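Long-range contacts in methyltransferase type 12 (Clostridium thermocellum, PDB 3JWG), which probably transfers a methyl group from S-adenosyl-L-methionine to the 2'-hydroxyl of the 3'-terminal nucleotide of small RNAs, this chain being its methyltransferase domain: residues P141-N146 with R163-R168; N29-I34 with S52-T57. All coordinates share one frame; numbering follows the deposited sequence.

Contact 1 of 2, residues P141-N146 with R163-R168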
ATOM      1  N   PRO A 141       8.033   6.540  -1.715  1.00 16.00           N
ATOM      2  CA  PRO A 141       8.684   7.735  -2.257  1.00 15.68           C
ATOM      3  C   PRO A 141       9.948   7.432  -3.052  1.00 16.18           C
ATOM      4  O   PRO A 141      10.633   6.437  -2.799  1.00 16.30           O
ATOM      5  CB  PRO A 141       9.010   8.551  -1.005  1.00 16.69           C
ATOM      6  CG  PRO A 141       7.926   8.186  -0.061  1.00 19.13           C
ATOM      7  CD  PRO A 141       7.775   6.685  -0.274  1.00 16.49           C
ATOM      8  N   ASN A 142      10.246   8.284  -4.027  1.00 15.86           N
ATOM      9  CA  ASN A 142      11.473   8.141  -4.791  1.00 16.47           C
ATOM     10  C   ASN A 142      12.388   9.161  -4.119  1.00 16.78           C
ATOM     11  O   ASN A 142      12.213  10.372  -4.290  1.00 16.38           O
ATOM     12  CB  ASN A 142      11.257   8.490  -6.269  1.00 17.97           C
ATOM     13  CG  ASN A 142      12.546   8.922  -6.959  1.00 22.69           C
ATOM     14  OD1 ASN A 142      13.640   8.442  -6.627  1.00 20.12           O
ATOM     15  ND2 ASN A 142      12.422   9.823  -7.930  1.00 18.92           N
ATOM     16  N   LYS A 143      13.340   8.676  -3.327  1.00 16.21           N
ATOM     17  CA  LYS A 143      14.232   9.578  -2.610  1.00 18.07           C
ATOM     18  C   LYS A 143      14.955  10.582  -3.497  1.00 18.90           C
ATOM     19  O   LYS A 143      15.164  11.726  -3.099  1.00 19.46           O
ATOM     20  CB  LYS A 143      15.274   8.795  -1.803  1.00 19.59           C
ATOM     21  CG  LYS A 143      16.223   9.719  -1.039  1.00 19.75           C
ATOM     22  CD  LYS A 143      16.959   9.027   0.099  1.00 24.05           C
ATOM     23  CE  LYS A 143      17.956   8.011  -0.392  1.00 22.72           C
ATOM     24  NZ  LYS A 143      18.905   7.649   0.714  1.00 23.70           N
ATOM     25  N   GLU A 144      15.331  10.150  -4.694  1.00 18.97           N
ATOM     26  CA  GLU A 144      16.062  10.997  -5.631  1.00 21.06           C
ATOM     27  C   GLU A 144      15.321  12.284  -5.975  1.00 23.40           C
ATOM     28  O   GLU A 144      15.940  13.310  -6.284  1.00 21.65           O
ATOM     29  CB  GLU A 144      16.357  10.206  -6.896  1.00 20.35           C
ATOM     30  CG  GLU A 144      17.343   9.075  -6.661  1.00 24.14           C
ATOM     31  CD  GLU A 144      17.451   8.157  -7.847  1.00 26.22           C
ATOM     32  OE1 GLU A 144      16.716   7.146  -7.888  1.00 26.73           O
ATOM     33  OE2 GLU A 144      18.262   8.457  -8.747  1.00 28.52           O
ATOM     34  N   TYR A 145      13.997  12.231  -5.907  1.00 22.03           N
ATOM     35  CA  TYR A 145      13.188  13.395  -6.211  1.00 24.74           C
ATOM     36  C   TYR A 145      13.539  14.574  -5.310  1.00 25.39           C
ATOM     37  O   TYR A 145      13.472  15.727  -5.729  1.00 24.67           O
ATOM     38  CB  TYR A 145      11.707  13.071  -6.038  1.00 25.19           C
ATOM     39  CG  TYR A 145      10.801  14.157  -6.562  1.00 26.37           C
ATOM     40  CD1 TYR A 145      10.598  14.314  -7.932  1.00 28.86           C
ATOM     41  CD2 TYR A 145      10.160  15.037  -5.694  1.00 28.54           C
ATOM     42  CE1 TYR A 145       9.777  15.319  -8.428  1.00 30.95           C
ATOM     43  CE2 TYR A 145       9.334  16.052  -6.178  1.00 31.11           C
ATOM     44  CZ  TYR A 145       9.148  16.183  -7.546  1.00 31.60           C
ATOM     45  OH  TYR A 145       8.327  17.169  -8.040  1.00 35.46           O
ATOM     46  N   ASN A 146      13.907  14.280  -4.066  1.00 27.80           N
ATOM     47  CA  ASN A 146      14.238  15.328  -3.114  1.00 30.45           C
ATOM     48  C   ASN A 146      15.634  15.922  -3.313  1.00 29.90           C
ATOM     49  O   ASN A 146      15.982  16.910  -2.671  1.00 29.26           O
ATOM     50  CB  ASN A 146      14.096  14.807  -1.681  1.00 34.89           C
ATOM     51  CG  ASN A 146      12.681  14.328  -1.366  1.00 41.16           C
ATOM     52  OD1 ASN A 146      12.275  13.232  -1.767  1.00 44.79           O
ATOM     53  ND2 ASN A 146      11.921  15.156  -0.657  1.00 43.59           N
ATOM     54  N   ARG A 163      16.160  10.832   4.378  1.00 18.31           N
ATOM     55  CA  ARG A 163      17.198   9.811   4.285  1.00 20.15           C
ATOM     56  C   ARG A 163      16.689   8.372   4.291  1.00 19.97           C
ATOM     57  O   ARG A 163      17.348   7.471   3.763  1.00 19.74           O
ATOM     58  CB  ARG A 163      18.216  10.003   5.411  1.00 22.09           C
ATOM     59  CG  ARG A 163      18.821  11.392   5.461  1.00 24.68           C
ATOM     60  CD  ARG A 163      18.808  11.916   6.890  1.00 28.09           C
ATOM     61  NE  ARG A 163      19.760  11.226   7.734  1.00 26.65           N
ATOM     62  CZ  ARG A 163      19.702  11.177   9.061  1.00 25.12           C
ATOM     63  NH1 ARG A 163      18.718  11.768   9.730  1.00 23.10           N
ATOM     64  NH2 ARG A 163      20.661  10.550   9.718  1.00 23.61           N
ATOM     65  N   PHE A 164      15.523   8.149   4.879  1.00 19.62           N
ATOM     66  CA  PHE A 164      14.992   6.802   4.917  1.00 24.02           C
ATOM     67  C   PHE A 164      14.139   6.406   3.727  1.00 21.17           C
ATOM     68  O   PHE A 164      13.622   5.290   3.671  1.00 23.32           O
ATOM     69  CB  PHE A 164      14.263   6.566   6.235  1.00 30.52           C
ATOM     70  CG  PHE A 164      15.175   6.084   7.325  1.00 39.53           C
ATOM     71  CD1 PHE A 164      14.818   6.189   8.660  1.00 44.37           C
ATOM     72  CD2 PHE A 164      16.402   5.510   7.003  1.00 42.45           C
ATOM     73  CE1 PHE A 164      15.670   5.728   9.652  1.00 46.68           C
ATOM     74  CE2 PHE A 164      17.255   5.048   7.983  1.00 44.99           C
ATOM     75  CZ  PHE A 164      16.891   5.157   9.306  1.00 47.98           C
ATOM     76  N   GLU A 165      14.008   7.314   2.767  1.00 19.37           N
ATOM     77  CA  GLU A 165      13.273   6.993   1.552  1.00 18.54           C
ATOM     78  C   GLU A 165      14.262   6.208   0.695  1.00 18.21           C
ATOM     79  O   GLU A 165      15.482   6.354   0.841  1.00 16.70           O
ATOM     80  CB  GLU A 165      12.832   8.257   0.817  1.00 17.55           C
ATOM     81  CG  GLU A 165      12.001   9.169   1.682  1.00 21.79           C
ATOM     82  CD  GLU A 165      11.436  10.353   0.937  1.00 22.61           C
ATOM     83  OE1 GLU A 165      12.061  10.813  -0.043  1.00 22.87           O
ATOM     84  OE2 GLU A 165      10.367  10.839   1.357  1.00 26.95           O
ATOM     85  N   TRP A 166      13.735   5.383  -0.197  1.00 15.64           N
ATOM     86  CA  TRP A 166      14.559   4.551  -1.055  1.00 14.56           C
ATOM     87  C   TRP A 166      14.755   5.183  -2.414  1.00 15.90           C
ATOM     88  O   TRP A 166      13.866   5.870  -2.915  1.00 14.67           O
ATOM     89  CB  TRP A 166      13.888   3.193  -1.256  1.00 15.43           C
ATOM     90  CG  TRP A 166      13.662   2.397  -0.008  1.00 16.34           C
ATOM     91  CD1 TRP A 166      13.823   2.814   1.287  1.00 16.11           C
ATOM     92  CD2 TRP A 166      13.233   1.031   0.060  1.00 16.19           C
ATOM     93  NE1 TRP A 166      13.521   1.788   2.157  1.00 17.40           N
ATOM     94  CE2 TRP A 166      13.157   0.683   1.429  1.00 17.32           C
ATOM     95  CE3 TRP A 166      12.907   0.067  -0.905  1.00 18.23           C
ATOM     96  CZ2 TRP A 166      12.771  -0.590   1.856  1.00 15.99           C
ATOM     97  CZ3 TRP A 166      12.522  -1.202  -0.480  1.00 18.87           C
ATOM     98  CH2 TRP A 166      12.458  -1.519   0.892  1.00 19.67           C
ATOM     99  N   THR A 167      15.922   4.943  -3.010  1.00 15.18           N
ATOM    100  CA  THR A 167      16.198   5.460  -4.348  1.00 16.34           C
ATOM    101  C   THR A 167      15.478   4.504  -5.296  1.00 15.86           C
ATOM    102  O   THR A 167      14.977   3.460  -4.873  1.00 14.60           O
ATOM    103  CB  THR A 167      17.703   5.425  -4.697  1.00 13.53           C
ATOM    104  OG1 THR A 167      18.181   4.077  -4.611  1.00 17.59           O
ATOM    105  CG2 THR A 167      18.511   6.318  -3.738  1.00 16.28           C
ATOM    106  N   ARG A 168      15.421   4.858  -6.572  1.00 15.98           N
ATOM    107  CA  ARG A 168      14.763   3.994  -7.542  1.00 18.10           C
ATOM    108  C   ARG A 168      15.504   2.670  -7.684  1.00 18.71           C
ATOM    109  O   ARG A 168      14.889   1.615  -7.844  1.00 18.02           O
ATOM    110  CB  ARG A 168      14.655   4.716  -8.887  1.00 18.38           C
ATOM    111  CG  ARG A 168      13.624   5.840  -8.867  1.00 22.67           C
ATOM    112  CD  ARG A 168      13.732   6.726 -10.104  1.00 24.85           C
ATOM    113  NE  ARG A 168      15.014   7.423 -10.154  1.00 27.77           N
ATOM    114  CZ  ARG A 168      15.401   8.209 -11.154  1.00 29.27           C
ATOM    115  NH1 ARG A 168      14.601   8.399 -12.195  1.00 29.19           N
ATOM    116  NH2 ARG A 168      16.585   8.804 -11.116  1.00 29.42           N
TER
HETATM  117  O   HOH W   1      11.022   5.361  -0.401  1.00 12.54           O
HETATM  118  O   HOH W   2      17.977   5.239   0.851  1.00 21.32           O
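Glu144 and Arg168 form the tight end of this contact, in the long excursion between strand 135-141 and helix 168-182 of the Rossmann-like methyltransferase fold. Residues 143-146 begin a 3-10 turn, and Thr167 is the N-cap of helix 168-182. Arg168 grips the carboxylate side-on, NE donating to Glu144 OE1 at 2.8 Å and NH2 to Glu144 OE2 at 2.9 Å. Both oxygens lie in the guanidinium plane, but the carboxylate is turned 61° from it and receives both donors from above its own plane. A third bond reaches Glu144 OE1 from the backbone, Arg168 N at 2.9 Å, nearly along the C-O axis. One oxygen thus ties together the side chain and the first turn of the helix, whose N-terminal end would probably favour the negative charge. Arg168 NH2 also reaches the carbonyl of Glu197. Beside the pair, Asn142 OD1 rests on Arg168 CG, while Asn142 ND2 is held by the carbonyls of Ser200 and Phe198.

In the middle a straight backbone bond, Lys143 N to Trp166 O at 2.9 Å, links the two segments, and Lys143 CB packs on Glu165 CB. A water joins Pro141 O to Trp166 N, and Gln203 also reaches that proline carbonyl. The Glu165 carboxylate lies against CB and CG of Pro141, the two side chains crossing at about a right angle, and its OE2 is hydrogen-bonded to His162.

The fit loosens toward exposed Arg163. The Lys143 chain, bent about CG-CD (chi3 68°), passes over the Glu165 carbonyl, and its amino group makes a weak bond to Arg163 O. A second water completes that end, accepting from Lys143 NZ at 2.6 Å and donating to Glu165 O at 2.7 Å.

Contact 2 of 2, residues N29-I34 with S52-T57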
ATOM      1  N   ASN A  29      -9.168  -6.384 -12.041  1.00 20.75           N
ATOM      2  CA  ASN A  29     -10.438  -6.929 -11.576  1.00 22.61           C
ATOM      3  C   ASN A  29     -10.393  -7.442 -10.139  1.00 21.67           C
ATOM      4  O   ASN A  29     -10.978  -8.476  -9.832  1.00 19.09           O
ATOM      5  CB  ASN A  29     -10.899  -8.053 -12.520  1.00 24.64           C
ATOM      6  CG  ASN A  29     -12.346  -8.457 -12.286  1.00 27.63           C
ATOM      7  OD1 ASN A  29     -13.201  -7.614 -12.025  1.00 31.44           O
ATOM      8  ND2 ASN A  29     -12.628  -9.753 -12.398  1.00 31.28           N
ATOM      9  N   ALA A  30      -9.701  -6.719  -9.261  1.00 19.41           N
ATOM     10  CA  ALA A  30      -9.628  -7.118  -7.859  1.00 19.73           C
ATOM     11  C   ALA A  30     -10.911  -6.644  -7.179  1.00 20.34           C
ATOM     12  O   ALA A  30     -11.251  -5.466  -7.244  1.00 21.20           O
ATOM     13  CB  ALA A  30      -8.397  -6.485  -7.185  1.00 18.49           C
ATOM     14  N   LYS A  31     -11.625  -7.565  -6.534  1.00 19.20           N
ATOM     15  CA  LYS A  31     -12.877  -7.228  -5.858  1.00 20.17           C
ATOM     16  C   LYS A  31     -12.762  -7.239  -4.334  1.00 19.37           C
ATOM     17  O   LYS A  31     -13.557  -6.609  -3.639  1.00 19.22           O
ATOM     18  CB  LYS A  31     -13.977  -8.187  -6.313  1.00 21.04           C
ATOM     19  CG  LYS A  31     -14.269  -8.090  -7.810  1.00 23.22           C
ATOM     20  CD  LYS A  31     -15.394  -9.031  -8.221  1.00 28.40           C
ATOM     21  CE  LYS A  31     -15.707  -8.898  -9.705  1.00 29.90           C
ATOM     22  NZ  LYS A  31     -16.837  -9.772 -10.107  1.00 33.40           N
ATOM     23  N   LYS A  32     -11.768  -7.954  -3.820  1.00 19.11           N
ATOM     24  CA  LYS A  32     -11.534  -8.028  -2.381  1.00 18.74           C
ATOM     25  C   LYS A  32     -10.128  -7.481  -2.176  1.00 16.57           C
ATOM     26  O   LYS A  32      -9.157  -8.084  -2.615  1.00 14.07           O
ATOM     27  CB  LYS A  32     -11.621  -9.479  -1.910  1.00 21.12           C
ATOM     28  CG  LYS A  32     -13.008 -10.094  -2.092  1.00 24.81           C
ATOM     29  CD  LYS A  32     -13.025 -11.565  -1.704  1.00 31.62           C
ATOM     30  CE  LYS A  32     -12.157 -12.395  -2.643  1.00 34.25           C
ATOM     31  NZ  LYS A  32     -12.153 -13.841  -2.280  1.00 39.44           N
ATOM     32  N   VAL A  33     -10.025  -6.334  -1.516  1.00 16.14           N
ATOM     33  CA  VAL A  33      -8.733  -5.690  -1.313  1.00 13.68           C
ATOM     34  C   VAL A  33      -8.407  -5.431   0.149  1.00 14.47           C
ATOM     35  O   VAL A  33      -9.262  -4.994   0.917  1.00 15.33           O
ATOM     36  CB  VAL A  33      -8.690  -4.335  -2.059  1.00 14.14           C
ATOM     37  CG1 VAL A  33      -7.315  -3.681  -1.892  1.00 16.27           C
ATOM     38  CG2 VAL A  33      -9.036  -4.544  -3.540  1.00 13.10           C
ATOM     39  N   ILE A  34      -7.160  -5.692   0.526  1.00 14.78           N
ATOM     40  CA  ILE A  34      -6.726  -5.449   1.890  1.00 14.49           C
ATOM     41  C   ILE A  34      -5.576  -4.444   1.843  1.00 16.48           C
ATOM     42  O   ILE A  34      -4.587  -4.641   1.133  1.00 16.78           O
ATOM     43  CB  ILE A  34      -6.287  -6.760   2.597  1.00 15.38           C
ATOM     44  CG1 ILE A  34      -5.830  -6.447   4.024  1.00 17.37           C
ATOM     45  CG2 ILE A  34      -5.194  -7.462   1.805  1.00 16.14           C
ATOM     46  CD1 ILE A  34      -5.593  -7.675   4.867  1.00 16.94           C
ATOM     47  N   SER A  52     -17.437  -1.776  -7.512  1.00 27.19           N
ATOM     48  CA  SER A  52     -16.841  -3.039  -7.929  1.00 24.40           C
ATOM     49  C   SER A  52     -16.090  -3.707  -6.781  1.00 23.18           C
ATOM     50  O   SER A  52     -15.897  -4.920  -6.787  1.00 24.68           O
ATOM     51  CB  SER A  52     -15.887  -2.828  -9.115  1.00 25.62           C
ATOM     52  OG  SER A  52     -14.739  -2.081  -8.739  1.00 25.10           O
ATOM     53  N   PHE A  53     -15.671  -2.922  -5.795  1.00 22.13           N
ATOM     54  CA  PHE A  53     -14.943  -3.479  -4.658  1.00 23.66           C
ATOM     55  C   PHE A  53     -15.920  -4.020  -3.614  1.00 24.51           C
ATOM     56  O   PHE A  53     -16.563  -3.262  -2.892  1.00 27.06           O
ATOM     57  CB  PHE A  53     -14.017  -2.411  -4.071  1.00 22.22           C
ATOM     58  CG  PHE A  53     -12.974  -1.932  -5.048  1.00 21.90           C
ATOM     59  CD1 PHE A  53     -11.980  -2.793  -5.494  1.00 19.66           C
ATOM     60  CD2 PHE A  53     -13.029  -0.643  -5.572  1.00 21.96           C
ATOM     61  CE1 PHE A  53     -11.052  -2.383  -6.456  1.00 23.35           C
ATOM     62  CE2 PHE A  53     -12.108  -0.219  -6.536  1.00 22.35           C
ATOM     63  CZ  PHE A  53     -11.116  -1.092  -6.981  1.00 20.55           C
ATOM     64  N   GLU A  54     -16.015  -5.344  -3.544  1.00 23.64           N
ATOM     65  CA  GLU A  54     -16.939  -6.014  -2.634  1.00 25.16           C
ATOM     66  C   GLU A  54     -16.489  -6.048  -1.180  1.00 24.49           C
ATOM     67  O   GLU A  54     -17.309  -5.911  -0.271  1.00 24.98           O
ATOM     68  CB  GLU A  54     -17.200  -7.437  -3.132  1.00 26.28           C
ATOM     69  CG  GLU A  54     -17.632  -7.499  -4.598  1.00 33.88           C
ATOM     70  CD  GLU A  54     -18.203  -8.852  -4.990  1.00 38.53           C
ATOM     71  OE1 GLU A  54     -19.182  -9.286  -4.344  1.00 42.87           O
ATOM     72  OE2 GLU A  54     -17.685  -9.478  -5.939  1.00 41.47           O
ATOM     73  N   GLN A  55     -15.193  -6.240  -0.962  1.00 23.03           N
ATOM     74  CA  GLN A  55     -14.649  -6.284   0.391  1.00 21.53           C
ATOM     75  C   GLN A  55     -13.449  -5.361   0.439  1.00 19.59           C
ATOM     76  O   GLN A  55     -12.533  -5.482  -0.370  1.00 17.51           O
ATOM     77  CB  GLN A  55     -14.228  -7.707   0.763  1.00 23.97           C
ATOM     78  CG  GLN A  55     -13.590  -7.839   2.149  1.00 31.05           C
ATOM     79  CD  GLN A  55     -14.487  -7.325   3.260  1.00 35.36           C
ATOM     80  OE1 GLN A  55     -15.684  -7.624   3.292  1.00 37.90           O
ATOM     81  NE2 GLN A  55     -13.913  -6.556   4.187  1.00 34.58           N
ATOM     82  N   ILE A  56     -13.477  -4.442   1.392  1.00 18.40           N
ATOM     83  CA  ILE A  56     -12.418  -3.461   1.585  1.00 18.14           C
ATOM     84  C   ILE A  56     -11.966  -3.577   3.033  1.00 19.43           C
ATOM     85  O   ILE A  56     -12.733  -3.298   3.952  1.00 20.06           O
ATOM     86  CB  ILE A  56     -12.958  -2.044   1.322  1.00 17.74           C
ATOM     87  CG1 ILE A  56     -13.373  -1.924  -0.152  1.00 18.09           C
ATOM     88  CG2 ILE A  56     -11.919  -0.996   1.723  1.00 20.94           C
ATOM     89  CD1 ILE A  56     -14.279  -0.740  -0.441  1.00 18.92           C
ATOM     90  N   THR A  57     -10.719  -3.988   3.233  1.00 18.03           N
ATOM     91  CA  THR A  57     -10.198  -4.160   4.577  1.00 18.03           C
ATOM     92  C   THR A  57      -8.944  -3.329   4.834  1.00 18.58           C
ATOM     93  O   THR A  57      -7.979  -3.398   4.073  1.00 18.62           O
ATOM     94  CB  THR A  57      -9.871  -5.639   4.836  1.00 18.66           C
ATOM     95  OG1 THR A  57     -11.055  -6.425   4.638  1.00 18.98           O
ATOM     96  CG2 THR A  57      -9.351  -5.835   6.258  1.00 18.74           C
TER
HETATM   97  O   HOH W   3     -12.504  -4.066  -9.126  1.00 23.93           O
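With CG anti to the carbonyl carbon (chi1 -62°), Phe53 swings its ring toward residues 29-34, where CE1 comes to 3.2 Å from Ala30 O. In Val33 it is CG2, anti to the carbonyl carbon, that meets Phe53 CD1 at 3.9 Å. Ser52 OG sits over one face of the same ring; a water donates to both this hydroxyl and Ala30 O, and Asp50 is another partner of the hydroxyl. Helix 13-27, through Val22 and Leu25, and Leu47 of helix 42-48 pack against Phe53 too.

From Lys32 onward the segments run as parallel neighbours, strands 32-36 and 55-60 of the first beta-alpha-beta unit of the Rossmann-like sheet, joined through helix 42-48. The ladder is regular: Gln55 N donates to Lys31 O, Val33 N to Gln55 O at 2.9 Å, and Thr57 N to Val33 O at 2.9 Å. Lys31 O also accepts a weak bond from Glu54 N. Val33 and Ile56 face the helices, whereas Lys32, Gln55, Ile34 and Thr57 occupy the other face, where Lys32 CG lies against Gln55 CB and Tyr103 bonds Thr57 OG1. At the exposed start, Lys31 and Glu54 run side by side in the same direction, with Lys31 CD 3.3 Å from Glu54 OE2 and the opposite charges, Lys31 NZ and Glu54 OE2, 4.3 Å apart and not in contact. Gln55 NE2 donates to Thr57 OG1 at 2.9 Å.

Overall arrangement
From the N terminus, helix 13-27 leads into residues 29-34, and contact 2 closes the first loop when the chain returns through helix 42-48 to residues 52-57. The chain then adds strands 86-90, 105-109 and 135-141 before contact 1 opens at the end of the last of these. Contact 1 closes a loop of 16 intervening residues, part of it not modelled, with no helix or strand in the modelled part, just ahead of helix 168-182. The two follow in series, neither nested nor crossed, on opposite sides of the chain's centre, with centres 30 Å apart. Contact 2 joins neighbouring parallel strands of the sheet; contact 1 ties the exit of strand 135-141 to a helix start.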